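Local coordinates for RBSTP2229 gene product (PDB 1T6A), which is of unknown function and belongs to the uncharacterised DUF1885 family, which spans nearly the whole chain, at residues G110-L113 against R119-V122; G96-F101 against H114-R119; I82-P87 against E100-L105; F46-R51 against K67-S72. All blocks are in the same frame, centred on the assembly; numbering follows the deposited sequence. Where two conformers were deposited one is given.

Interaction 1: G110-L113 against R119-V122; sequences GGEL and RTMV. With NO3 (nitrate ion), chain B.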
loop_
_atom_site.group_PDB
_atom_site.type_symbol
_atom_site.label_atom_id
_atom_site.label_comp_id
_atom_site.label_asym_id
_atom_site.label_seq_id
_atom_site.Cartn_x
_atom_site.Cartn_y
_atom_site.Cartn_z
ATOM N N GLY A 110 15.138 4.402 -13.007
ATOM C CA GLY A 110 15.452 4.349 -14.423
ATOM C C GLY A 110 16.002 2.977 -14.820
ATOM O O GLY A 110 16.186 2.074 -13.992
ATOM N N GLY A 111 16.265 2.815 -16.104
ATOM C CA GLY A 111 16.835 1.593 -16.638
ATOM C C GLY A 111 15.863 0.890 -17.561
ATOM O O GLY A 111 14.926 1.498 -18.090
ATOM N N GLU A 112 16.077 -0.403 -17.748
ATOM C CA GLU A 112 15.288 -1.190 -18.679
ATOM C C GLU A 112 14.638 -2.350 -17.923
ATOM O O GLU A 112 15.332 -3.189 -17.358
ATOM C CB GLU A 112 16.198 -1.690 -19.793
ATOM C CG GLU A 112 15.487 -2.352 -20.954
ATOM C CD GLU A 112 16.432 -2.639 -22.120
ATOM O OE1 GLU A 112 17.201 -1.736 -22.515
ATOM O OE2 GLU A 112 16.417 -3.782 -22.627
ATOM N N LEU A 113 13.310 -2.349 -17.870
ATOM C CA LEU A 113 12.539 -3.357 -17.161
ATOM C C LEU A 113 12.100 -4.481 -18.093
ATOM O O LEU A 113 11.452 -4.238 -19.095
ATOM C CB LEU A 113 11.290 -2.717 -16.542
ATOM C CG LEU A 113 10.449 -3.592 -15.614
ATOM C CD1 LEU A 113 11.232 -3.988 -14.376
ATOM C CD2 LEU A 113 9.218 -2.806 -15.195
ATOM N N ARG A 119 7.150 -8.336 -21.836
ATOM C CA ARG A 119 7.161 -6.910 -22.150
ATOM C C ARG A 119 8.422 -6.248 -21.610
ATOM O O ARG A 119 8.863 -6.554 -20.527
ATOM C CB ARG A 119 5.936 -6.271 -21.510
ATOM C CG ARG A 119 5.665 -4.841 -21.866
ATOM C CD ARG A 119 4.403 -4.296 -21.158
ATOM N NE ARG A 119 4.334 -2.831 -21.141
ATOM C CZ ARG A 119 3.590 -2.126 -20.293
ATOM N NH1 ARG A 119 2.839 -2.725 -19.374
ATOM N NH2 ARG A 119 3.595 -0.802 -20.357
ATOM N N THR A 120 8.988 -5.338 -22.391
ATOM C CA THR A 120 10.122 -4.528 -21.990
ATOM C C THR A 120 9.687 -3.056 -21.908
ATOM O O THR A 120 9.078 -2.541 -22.836
ATOM C CB THR A 120 11.251 -4.707 -23.020
ATOM O OG1 THR A 120 11.802 -6.024 -22.889
ATOM C CG2 THR A 120 12.430 -3.796 -22.727
HETATM N N MSE A 121 9.992 -2.385 -20.801
HETATM C CA MSE A 121 9.716 -0.949 -20.669
HETATM C C MSE A 121 11.032 -0.186 -20.399
HETATM O O MSE A 121 11.789 -0.544 -19.497
HETATM C CB MSE A 121 8.727 -0.694 -19.528
HETATM C CG MSE A 121 7.441 -1.516 -19.563
HETATM SE SE MSE A 121 6.328 -1.157 -17.972
HETATM C CE MSE A 121 6.061 0.726 -18.341
ATOM N N VAL A 122 11.297 0.866 -21.168
ATOM C CA VAL A 122 12.528 1.653 -21.019
ATOM C C VAL A 122 12.269 3.003 -20.342
ATOM O O VAL A 122 11.447 3.785 -20.802
ATOM C CB VAL A 122 13.224 1.871 -22.387
ATOM C CG1 VAL A 122 14.457 2.756 -22.259
ATOM C CG2 VAL A 122 13.602 0.528 -23.015
HETATM N N NO3 B . 2.973 -6.184 -17.939
HETATM O O1 NO3 B . 3.272 -7.058 -16.886
HETATM O O2 NO3 B . 2.337 -4.955 -17.685
HETATM O O3 NO3 B . 3.353 -6.554 -19.228
#

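Interaction 2: G96-F101 against H114-R119; sequences GKANEF and HLFSGR. With NO3 (nitrate ion), chain B.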
loop_
_atom_site.group_PDB
_atom_site.type_symbol
_atom_site.label_atom_id
_atom_site.label_comp_id
_atom_site.label_asym_id
_atom_site.label_seq_id
_atom_site.Cartn_x
_atom_site.Cartn_y
_atom_site.Cartn_z
ATOM N N GLY A 96 0.751 -9.920 -9.521
ATOM C CA GLY A 96 0.326 -8.540 -9.558
ATOM C C GLY A 96 1.173 -7.642 -8.678
ATOM O O GLY A 96 1.597 -6.572 -9.116
ATOM N N LYS A 97 1.456 -8.072 -7.451
ATOM C CA LYS A 97 2.261 -7.248 -6.565
ATOM C C LYS A 97 3.680 -7.083 -7.095
ATOM O O LYS A 97 4.230 -5.986 -7.040
ATOM C CB LYS A 97 2.280 -7.797 -5.147
ATOM C CG LYS A 97 0.920 -7.803 -4.477
ATOM C CD LYS A 97 0.422 -6.392 -4.225
ATOM C CE LYS A 97 -0.892 -6.422 -3.498
ATOM N NZ LYS A 97 -1.967 -6.589 -4.430
ATOM N N ALA A 98 4.243 -8.141 -7.671
ATOM C CA ALA A 98 5.596 -8.073 -8.220
ATOM C C ALA A 98 5.597 -7.111 -9.386
ATOM O O ALA A 98 6.514 -6.323 -9.531
ATOM C CB ALA A 98 6.105 -9.475 -8.682
ATOM N N ASN A 99 4.567 -7.175 -10.218
ATOM C CA ASN A 99 4.457 -6.257 -11.346
ATOM C C ASN A 99 4.395 -4.806 -10.856
ATOM O O ASN A 99 5.098 -3.953 -11.376
ATOM C CB ASN A 99 3.207 -6.567 -12.181
ATOM C CG ASN A 99 3.420 -7.688 -13.166
ATOM O OD1 ASN A 99 4.551 -7.970 -13.581
ATOM N ND2 ASN A 99 2.320 -8.339 -13.565
ATOM N N GLU A 100 3.586 -4.552 -9.826
ATOM C CA GLU A 100 3.432 -3.208 -9.259
ATOM C C GLU A 100 4.756 -2.658 -8.706
ATOM O O GLU A 100 5.137 -1.536 -8.989
ATOM C CB GLU A 100 2.377 -3.214 -8.142
ATOM C CG GLU A 100 0.961 -3.348 -8.665
ATOM C CD GLU A 100 -0.035 -3.854 -7.627
ATOM O OE1 GLU A 100 0.139 -3.577 -6.422
ATOM O OE2 GLU A 100 -1.021 -4.517 -8.030
ATOM N N PHE A 101 5.446 -3.448 -7.901
ATOM C CA PHE A 101 6.698 -3.001 -7.317
ATOM C C PHE A 101 7.789 -2.817 -8.379
ATOM O O PHE A 101 8.587 -1.904 -8.269
ATOM C CB PHE A 101 7.181 -3.960 -6.227
ATOM C CG PHE A 101 8.509 -3.600 -5.685
ATOM C CD1 PHE A 101 8.675 -2.420 -4.959
ATOM C CD2 PHE A 101 9.625 -4.391 -5.945
ATOM C CE1 PHE A 101 9.903 -2.060 -4.483
ATOM C CE2 PHE A 101 10.867 -4.031 -5.456
ATOM C CZ PHE A 101 11.009 -2.869 -4.726
ATOM N N HIS A 114 12.439 -5.714 -17.743
ATOM C CA HIS A 114 11.990 -6.887 -18.473
ATOM C C HIS A 114 11.016 -7.633 -17.582
ATOM O O HIS A 114 11.414 -8.320 -16.641
ATOM C CB HIS A 114 13.175 -7.771 -18.859
ATOM C CG HIS A 114 14.344 -7.004 -19.404
ATOM N ND1 HIS A 114 15.439 -6.664 -18.634
ATOM C CD2 HIS A 114 14.583 -6.502 -20.638
ATOM C CE1 HIS A 114 16.304 -5.989 -19.373
ATOM N NE2 HIS A 114 15.807 -5.874 -20.592
ATOM N N LEU A 115 9.735 -7.446 -17.866
ATOM C CA LEU A 115 8.661 -8.051 -17.095
ATOM C C LEU A 115 8.512 -9.523 -17.457
ATOM O O LEU A 115 8.885 -9.934 -18.554
ATOM C CB LEU A 115 7.366 -7.315 -17.378
ATOM C CG LEU A 115 7.354 -5.874 -16.844
ATOM C CD1 LEU A 115 6.370 -5.000 -17.587
ATOM C CD2 LEU A 115 7.006 -5.877 -15.384
ATOM N N PHE A 116 7.948 -10.320 -16.562
ATOM C CA PHE A 116 7.888 -11.759 -16.828
ATOM C C PHE A 116 6.865 -12.076 -17.921
ATOM O O PHE A 116 6.879 -13.152 -18.466
ATOM C CB PHE A 116 7.661 -12.619 -15.565
ATOM C CG PHE A 116 6.491 -12.196 -14.737
ATOM C CD1 PHE A 116 5.203 -12.595 -15.067
ATOM C CD2 PHE A 116 6.685 -11.406 -13.628
ATOM C CE1 PHE A 116 4.118 -12.199 -14.285
ATOM C CE2 PHE A 116 5.637 -10.993 -12.861
ATOM C CZ PHE A 116 4.342 -11.392 -13.179
ATOM N N SER A 117 6.004 -11.121 -18.249
ATOM C CA SER A 117 5.096 -11.259 -19.383
ATOM C C SER A 117 5.791 -11.198 -20.759
ATOM O O SER A 117 5.134 -11.385 -21.774
ATOM C CB SER A 117 4.073 -10.122 -19.339
ATOM O OG SER A 117 4.694 -8.898 -19.730
ATOM N N GLY A 118 7.091 -10.886 -20.790
ATOM C CA GLY A 118 7.826 -10.673 -22.026
ATOM C C GLY A 118 7.879 -9.222 -22.496
ATOM O O GLY A 118 8.578 -8.906 -23.429
ATOM N N ARG A 119 7.150 -8.336 -21.836
ATOM C CA ARG A 119 7.161 -6.910 -22.150
ATOM C C ARG A 119 8.422 -6.248 -21.610
ATOM O O ARG A 119 8.863 -6.554 -20.527
ATOM C CB ARG A 119 5.936 -6.271 -21.510
ATOM C CG ARG A 119 5.665 -4.841 -21.866
ATOM C CD ARG A 119 4.403 -4.296 -21.158
ATOM N NE ARG A 119 4.334 -2.831 -21.141
ATOM C CZ ARG A 119 3.590 -2.126 -20.293
ATOM N NH1 ARG A 119 2.839 -2.725 -19.374
ATOM N NH2 ARG A 119 3.595 -0.802 -20.357
HETATM N N NO3 B . 2.973 -6.184 -17.939
HETATM O O1 NO3 B . 3.272 -7.058 -16.886
HETATM O O2 NO3 B . 2.337 -4.955 -17.685
HETATM O O3 NO3 B . 3.353 -6.554 -19.228
HETATM O O HOH W 1 4.570 -9.261 -16.096
#

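Interaction 3: I82-P87 against E100-L105; sequences IDIALP and EFSKWL. With NO3 (nitrate ion), chain B.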
loop_
_atom_site.group_PDB
_atom_site.type_symbol
_atom_site.label_atom_id
_atom_site.label_comp_id
_atom_site.label_asym_id
_atom_site.label_seq_id
_atom_site.Cartn_x
_atom_site.Cartn_y
_atom_site.Cartn_z
ATOM N N ILE A 82 18.337 -5.524 -10.760
ATOM C CA ILE A 82 17.539 -6.016 -9.641
ATOM C C ILE A 82 16.626 -7.108 -10.152
ATOM O O ILE A 82 15.916 -6.899 -11.102
ATOM C CB ILE A 82 16.760 -4.882 -8.971
ATOM C CG1 ILE A 82 17.733 -3.850 -8.429
ATOM C CG2 ILE A 82 15.895 -5.444 -7.848
ATOM C CD1 ILE A 82 17.068 -2.635 -7.782
ATOM N N ASP A 83 16.694 -8.291 -9.544
ATOM C CA ASP A 83 15.923 -9.448 -9.954
ATOM C C ASP A 83 14.807 -9.666 -8.954
ATOM O O ASP A 83 15.046 -9.608 -7.755
ATOM C CB ASP A 83 16.758 -10.737 -9.949
ATOM C CG ASP A 83 17.696 -10.865 -11.141
ATOM O OD1 ASP A 83 17.389 -10.334 -12.225
ATOM O OD2 ASP A 83 18.791 -11.494 -11.080
ATOM N N ILE A 84 13.607 -9.946 -9.456
ATOM C CA ILE A 84 12.480 -10.365 -8.635
ATOM C C ILE A 84 12.056 -11.728 -9.114
ATOM O O ILE A 84 11.576 -11.871 -10.239
ATOM C CB ILE A 84 11.319 -9.363 -8.728
ATOM C CG1 ILE A 84 11.791 -8.002 -8.249
ATOM C CG2 ILE A 84 10.127 -9.857 -7.903
ATOM C CD1 ILE A 84 10.819 -6.912 -8.532
ATOM N N ALA A 85 12.283 -12.734 -8.275
ATOM C CA ALA A 85 11.953 -14.116 -8.573
ATOM C C ALA A 85 10.695 -14.550 -7.831
ATOM O O ALA A 85 10.609 -14.439 -6.608
ATOM C CB ALA A 85 13.132 -15.042 -8.177
ATOM N N LEU A 86 9.721 -15.046 -8.581
ATOM C CA LEU A 86 8.546 -15.666 -8.002
ATOM C C LEU A 86 8.747 -17.175 -7.922
ATOM O O LEU A 86 9.122 -17.795 -8.908
ATOM C CB LEU A 86 7.320 -15.386 -8.857
ATOM C CG LEU A 86 6.855 -13.940 -8.945
ATOM C CD1 LEU A 86 5.776 -13.859 -10.009
ATOM C CD2 LEU A 86 6.320 -13.474 -7.616
ATOM N N PRO A 87 8.470 -17.761 -6.759
ATOM C CA PRO A 87 8.608 -19.207 -6.578
ATOM C C PRO A 87 7.520 -19.974 -7.329
ATOM O O PRO A 87 6.536 -19.361 -7.770
ATOM C CB PRO A 87 8.459 -19.384 -5.067
ATOM C CG PRO A 87 7.564 -18.245 -4.651
ATOM C CD PRO A 87 7.983 -17.097 -5.534
ATOM N N GLU A 100 3.586 -4.552 -9.826
ATOM C CA GLU A 100 3.432 -3.208 -9.259
ATOM C C GLU A 100 4.756 -2.658 -8.706
ATOM O O GLU A 100 5.137 -1.536 -8.989
ATOM C CB GLU A 100 2.377 -3.214 -8.142
ATOM C CG GLU A 100 0.961 -3.348 -8.665
ATOM C CD GLU A 100 -0.035 -3.854 -7.627
ATOM O OE1 GLU A 100 0.139 -3.577 -6.422
ATOM O OE2 GLU A 100 -1.021 -4.517 -8.030
ATOM N N PHE A 101 5.446 -3.448 -7.901
ATOM C CA PHE A 101 6.698 -3.001 -7.317
ATOM C C PHE A 101 7.789 -2.817 -8.379
ATOM O O PHE A 101 8.587 -1.904 -8.269
ATOM C CB PHE A 101 7.181 -3.960 -6.227
ATOM C CG PHE A 101 8.509 -3.600 -5.685
ATOM C CD1 PHE A 101 8.675 -2.420 -4.959
ATOM C CD2 PHE A 101 9.625 -4.391 -5.945
ATOM C CE1 PHE A 101 9.903 -2.060 -4.483
ATOM C CE2 PHE A 101 10.867 -4.031 -5.456
ATOM C CZ PHE A 101 11.009 -2.869 -4.726
ATOM N N SER A 102 7.810 -3.675 -9.393
ATOM C CA SER A 102 8.846 -3.610 -10.411
ATOM C C SER A 102 8.712 -2.317 -11.219
ATOM O O SER A 102 9.711 -1.630 -11.476
ATOM C CB SER A 102 8.726 -4.782 -11.396
ATOM O OG SER A 102 8.944 -6.028 -10.784
ATOM N N LYS A 103 7.479 -1.978 -11.593
ATOM C CA LYS A 103 7.223 -0.745 -12.336
ATOM C C LYS A 103 7.585 0.481 -11.511
ATOM O O LYS A 103 8.224 1.379 -12.007
ATOM C CB LYS A 103 5.767 -0.678 -12.806
ATOM C CG LYS A 103 5.512 -1.592 -13.977
ATOM C CD LYS A 103 4.029 -1.884 -14.159
ATOM C CE LYS A 103 3.787 -2.858 -15.312
ATOM N NZ LYS A 103 2.331 -3.251 -15.364
ATOM N N TRP A 104 7.175 0.522 -10.251
ATOM C CA TRP A 104 7.569 1.636 -9.376
ATOM C C TRP A 104 9.092 1.755 -9.270
ATOM O O TRP A 104 9.666 2.846 -9.340
ATOM C CB TRP A 104 6.990 1.446 -7.984
ATOM C CG TRP A 104 7.347 2.529 -7.066
ATOM C CD1 TRP A 104 6.690 3.740 -6.889
ATOM C CD2 TRP A 104 8.460 2.548 -6.172
ATOM N NE1 TRP A 104 7.353 4.489 -5.952
ATOM C CE2 TRP A 104 8.435 3.783 -5.491
ATOM C CE3 TRP A 104 9.473 1.629 -5.861
ATOM C CZ2 TRP A 104 9.380 4.124 -4.526
ATOM C CZ3 TRP A 104 10.424 1.983 -4.917
ATOM C CH2 TRP A 104 10.374 3.219 -4.267
ATOM N N LEU A 105 9.747 0.616 -9.115
ATOM C CA LEU A 105 11.197 0.582 -9.033
ATOM C C LEU A 105 11.845 1.157 -10.295
ATOM O O LEU A 105 12.755 1.954 -10.214
ATOM C CB LEU A 105 11.631 -0.862 -8.819
ATOM C CG LEU A 105 13.001 -1.130 -8.271
ATOM C CD1 LEU A 105 13.124 -0.621 -6.811
ATOM C CD2 LEU A 105 13.244 -2.632 -8.386
HETATM N N NO3 B . 2.973 -6.184 -17.939
HETATM O O1 NO3 B . 3.272 -7.058 -16.886
HETATM O O2 NO3 B . 2.337 -4.955 -17.685
HETATM O O3 NO3 B . 3.353 -6.554 -19.228
#

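Interaction 4: F46-R51 against K67-S72; sequences FPYTVR and KGMAIS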
loop_
_atom_site.group_PDB
_atom_site.type_symbol
_atom_site.label_atom_id
_atom_site.label_comp_id
_atom_site.label_asym_id
_atom_site.label_seq_id
_atom_site.Cartn_x
_atom_site.Cartn_y
_atom_site.Cartn_z
ATOM N N PHE A 46 0.734 -3.908 0.301
ATOM C CA PHE A 46 2.004 -4.596 0.605
ATOM C C PHE A 46 1.805 -5.675 1.647
ATOM O O PHE A 46 2.201 -5.523 2.819
ATOM C CB PHE A 46 3.055 -3.603 1.070
ATOM C CG PHE A 46 4.454 -4.134 1.010
ATOM C CD1 PHE A 46 5.136 -4.194 -0.191
ATOM C CD2 PHE A 46 5.094 -4.565 2.168
ATOM C CE1 PHE A 46 6.458 -4.700 -0.245
ATOM C CE2 PHE A 46 6.400 -5.060 2.123
ATOM C CZ PHE A 46 7.077 -5.127 0.914
ATOM N N PRO A 47 1.188 -6.768 1.233
ATOM C CA PRO A 47 0.869 -7.870 2.147
ATOM C C PRO A 47 2.058 -8.828 2.347
ATOM O O PRO A 47 1.939 -10.019 2.180
ATOM C CB PRO A 47 -0.276 -8.569 1.429
ATOM C CG PRO A 47 0.067 -8.390 -0.018
ATOM C CD PRO A 47 0.743 -7.053 -0.147
ATOM N N TYR A 48 3.207 -8.287 2.705
ATOM C CA TYR A 48 4.401 -9.088 2.876
ATOM C C TYR A 48 5.148 -8.663 4.118
ATOM O O TYR A 48 5.079 -7.516 4.523
ATOM C CB TYR A 48 5.321 -8.930 1.663
ATOM C CG TYR A 48 4.691 -9.372 0.369
ATOM C CD1 TYR A 48 4.558 -10.729 0.063
ATOM C CD2 TYR A 48 4.205 -8.444 -0.542
ATOM C CE1 TYR A 48 3.970 -11.141 -1.126
ATOM C CE2 TYR A 48 3.605 -8.852 -1.731
ATOM C CZ TYR A 48 3.504 -10.192 -2.018
ATOM O OH TYR A 48 2.920 -10.590 -3.183
ATOM N N THR A 49 5.877 -9.610 4.693
ATOM C CA THR A 49 6.894 -9.350 5.704
ATOM C C THR A 49 8.256 -9.549 5.045
ATOM O O THR A 49 8.450 -10.526 4.347
ATOM C CB THR A 49 6.735 -10.375 6.848
ATOM O OG1 THR A 49 5.426 -10.262 7.430
ATOM C CG2 THR A 49 7.702 -10.074 7.989
ATOM N N VAL A 50 9.189 -8.630 5.283
ATOM C CA VAL A 50 10.514 -8.661 4.673
ATOM C C VAL A 50 11.581 -9.236 5.624
ATOM O O VAL A 50 11.722 -8.786 6.765
ATOM C CB VAL A 50 10.947 -7.241 4.251
ATOM C CG1 VAL A 50 12.361 -7.237 3.662
ATOM C CG2 VAL A 50 9.971 -6.662 3.247
ATOM N N ARG A 51 12.333 -10.225 5.138
ATOM C CA ARG A 51 13.561 -10.677 5.802
ATOM C C ARG A 51 14.733 -10.773 4.804
ATOM O O ARG A 51 14.539 -10.943 3.597
ATOM C CB ARG A 51 13.310 -12.011 6.523
ATOM C CG ARG A 51 14.229 -13.178 6.135
ATOM C CD ARG A 51 13.688 -14.556 6.514
ATOM N NE ARG A 51 14.415 -15.635 5.833
ATOM C CZ ARG A 51 13.873 -16.539 5.004
ATOM N NH1 ARG A 51 12.572 -16.529 4.707
ATOM N NH2 ARG A 51 14.654 -17.468 4.458
ATOM N N LYS A 67 1.911 -15.958 -1.516
ATOM C CA LYS A 67 3.002 -16.816 -1.058
ATOM C C LYS A 67 4.260 -16.019 -0.746
ATOM O O LYS A 67 4.780 -16.084 0.372
ATOM C CB LYS A 67 3.325 -17.886 -2.084
ATOM C CG LYS A 67 4.376 -18.871 -1.578
ATOM C CD LYS A 67 4.342 -20.198 -2.350
ATOM C CE LYS A 67 5.512 -21.099 -1.962
ATOM N NZ LYS A 67 6.186 -21.637 -3.173
ATOM N N GLY A 68 4.749 -15.283 -1.740
ATOM C CA GLY A 68 5.926 -14.463 -1.586
ATOM C C GLY A 68 6.773 -14.318 -2.846
ATOM O O GLY A 68 6.410 -14.768 -3.940
HETATM N N MSE A 69 7.915 -13.670 -2.671
HETATM C CA MSE A 69 8.893 -13.521 -3.736
HETATM C C MSE A 69 10.271 -13.222 -3.137
HETATM O O MSE A 69 10.395 -12.977 -1.933
HETATM C CB MSE A 69 8.471 -12.379 -4.682
HETATM C CG MSE A 69 8.590 -10.983 -4.091
HETATM SE SE MSE A 69 7.677 -9.570 -5.126
HETATM C CE MSE A 69 5.817 -10.002 -4.644
ATOM N N ALA A 70 11.279 -13.202 -3.999
ATOM C CA ALA A 70 12.664 -13.051 -3.595
ATOM C C ALA A 70 13.316 -11.998 -4.462
ATOM O O ALA A 70 13.200 -12.048 -5.697
ATOM C CB ALA A 70 13.389 -14.405 -3.753
ATOM N N ILE A 71 13.976 -11.038 -3.832
ATOM C CA ILE A 71 14.581 -9.923 -4.531
ATOM C C ILE A 71 16.067 -9.887 -4.236
ATOM O O ILE A 71 16.473 -9.939 -3.082
ATOM C CB ILE A 71 13.910 -8.577 -4.096
ATOM C CG1 ILE A 71 12.384 -8.683 -4.214
ATOM C CG2 ILE A 71 14.439 -7.441 -4.917
ATOM C CD1 ILE A 71 11.619 -7.418 -3.836
ATOM N N SER A 72 16.869 -9.769 -5.290
ATOM C CA SER A 72 18.319 -9.769 -5.183
ATOM C C SER A 72 18.954 -8.847 -6.199
ATOM O O SER A 72 18.288 -8.353 -7.132
ATOM C CB SER A 72 18.850 -11.193 -5.379
ATOM O OG SER A 72 18.369 -11.764 -6.577
#

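Interaction 1: G110-L113 against R119-V122
Gly111 opens the pairing with its carbonyl O set 3.8 Å from Val122 CA, while its backbone is hydrogen-bonded to Phe123. Its phi of 115° belongs to a backbone shape in which a CB would collide with the preceding carbonyl. Glu112 follows as a non-hydrogen-bonded partner of Val122. With CG anti to the backbone N (chi1 -171°), the chain lies over the neighbouring strand: CG rests 3.8 Å from Thr120 CG2 and 4.0 Å from Val122 CG2. Its carboxylate is held within its own strand, where OE2 is hydrogen-bonded to His114 NE2. At Leu113 the backbones grip each other twice, Leu113 N to Met121 O and Met121 N to Leu113 O, both 2.9 Å. The same Leu113 O also takes a CA-H...O contact from Thr120 CA at 3.2 Å. On the face opposite Glu112, Leu113 CD2 meets the selenium of Met121, a selenomethionine, at 4.3 Å, and the Leu113 side chain also packs on Ser102, Lys103 and Ala106 of helix 92-109. That selenium also sits over the centre of one face of the Arg119 guanidinium. The alternation of pair types, with a short loop joining the strands, is that of an antiparallel beta hairpin, here the C-terminal one of the chain.

Interaction 2: G96-F101 against H114-R119
Asn99 and Phe116 make the closest approach, Asn99 OD1 standing 3.3 Å from Phe116 CE2. The side chains cross nearly at right angles, yet the amide and ring planes are only 14° apart, and OD1 comes in obliquely. Ala98 CB adds a distant apolar touch at the ring edge, and Leu115 CD2 lies 3.7 Å from Asn99 OD1. A water over the centre of one ring face joins the two segments: it donates to Asn99 OD1 at 2.8 Å and to nitrate O1 at 2.7 Å, and accepts from Ser117 N at 3.2 Å. Replacing Asn99 with an alanine would probably cost this water its acceptor on the helix and open a gap beside the Phe116 ring. The loop is the connection of a beta hairpin, a type I turn from Leu115 to Gly118, closed by the bond from Gly118 N to Leu115 O and flanked by the one from Leu115 N to Arg119 O. Ser117 OG, between the backbone N and the carbonyl carbon (chi1 74°), accepts from Arg119 N at 3.3 Å in an ST turn and donates to nitrate O3 at 2.7 Å. Arg119 NH1 reaches nitrate O2 at 2.8 Å with the anion at its guanidinium edge, a weak bond. The nitrate, probably from the crystallisation liquor, is also bound by Lys103 of the helix. Farther out, Leu86 lies against both Ala98 and Phe116.

Interaction 3: I82-P87 against E100-L105
Ile84 has CG1 anti to its carbonyl carbon (chi1 -60°) and an extended end, which carries CD1 across to the helix and to the edge of the Phe101 ring, 3.8 Å from Phe101 CD2. Leu105 turns CG anti to its backbone N (chi1 -161°), and this brings its CD2 over Ile82, equally 3.9 Å from Ile82 CD1 and Ile82 CG2. Ile84 CD1 also approaches Ser102, but that residue was deposited in two conformers and the closeness is doubtful; in the conformer given, Ser102 OG is hydrogen-bonded to Ala98 O one turn back. Here helix 92-109 packs over the antiparallel sheet, running against strand 79-85 at 172° with the segment axes 10.4 Å apart. The two isoleucines, two residues apart on one side of the strand, match Phe101 and Leu105, one helical turn apart and tied by Leu105 N to Phe101 O at 2.9 Å. Asp83 between them points away and forms a salt bridge with Arg74. Ile82 and Phe101 both continue onto Ile71 of the adjoining strand 68-76. On another side of the helix, Lys103 stretches out beyond CG to donate from NZ to nitrate O2 at 2.9 Å, joining Arg119 as a second cationic donor to that oxygen.

Interaction 4: F46-R51 against K67-S72
Tyr48 and Met69 are packed tightly and buried. The selenomethionine methyl CE comes obliquely against the phenol end of the tyrosine, 3.3 Å from Tyr48 OH and 3.5 Å from Tyr48 CZ, with the side chains crossing at about a right angle. A bend at the end of Met69 (chi3 74°) turns CE back to the ring. Gly68 CA adds a looser touch, 3.9 Å from Tyr48 CE1, at a point where the backbone itself calls for glycine. The buried hydroxyl is satisfied by Asp94 OD1, while Asp94 OD2 takes Lys67 N and Gly68 N, so one carboxylate ties the tyrosine to the start of strand 68-76. A leucine in place of Tyr48 has no hydroxyl, and would probably leave Asp94 OD1 without this partner and a gap beside the Met69 methyl. Beyond Tyr48 the two segments make no contact: Thr49, Val50 and Arg51 are exposed, and Lys67 points away at the other end. The separation follows from strand order, since strand 56-61 runs between 48-53 and 68-76 and bonds to both, its Leu59 packing on Tyr48. Helix 92-109 closes the tight end, with Lys97 against Tyr48 and Ala98 against Met69.

Overall arrangement
Along the chain interaction 4 comes first, followed by interaction 3, whose helical segment overlaps that of interaction 2; interaction 1 ends on the same stretch as interaction 2. Helix 92-109 lies at the middle of this layered fold. Its one side packs on the four-stranded antiparallel sheet, where interactions 3 and 4, centres about 10 Å apart, use the neighbouring strands 79-85 and 68-76. The C-terminal hairpin, whose strands pair in interaction 1, covers another side of the helix through the loop of interaction 2; the two centres are also about 10 Å apart. Interactions 2 and 3 are nearest, with centres about 6 Å apart, whereas 1 and 4 do not touch. The nitrate binds where helix and hairpin meet.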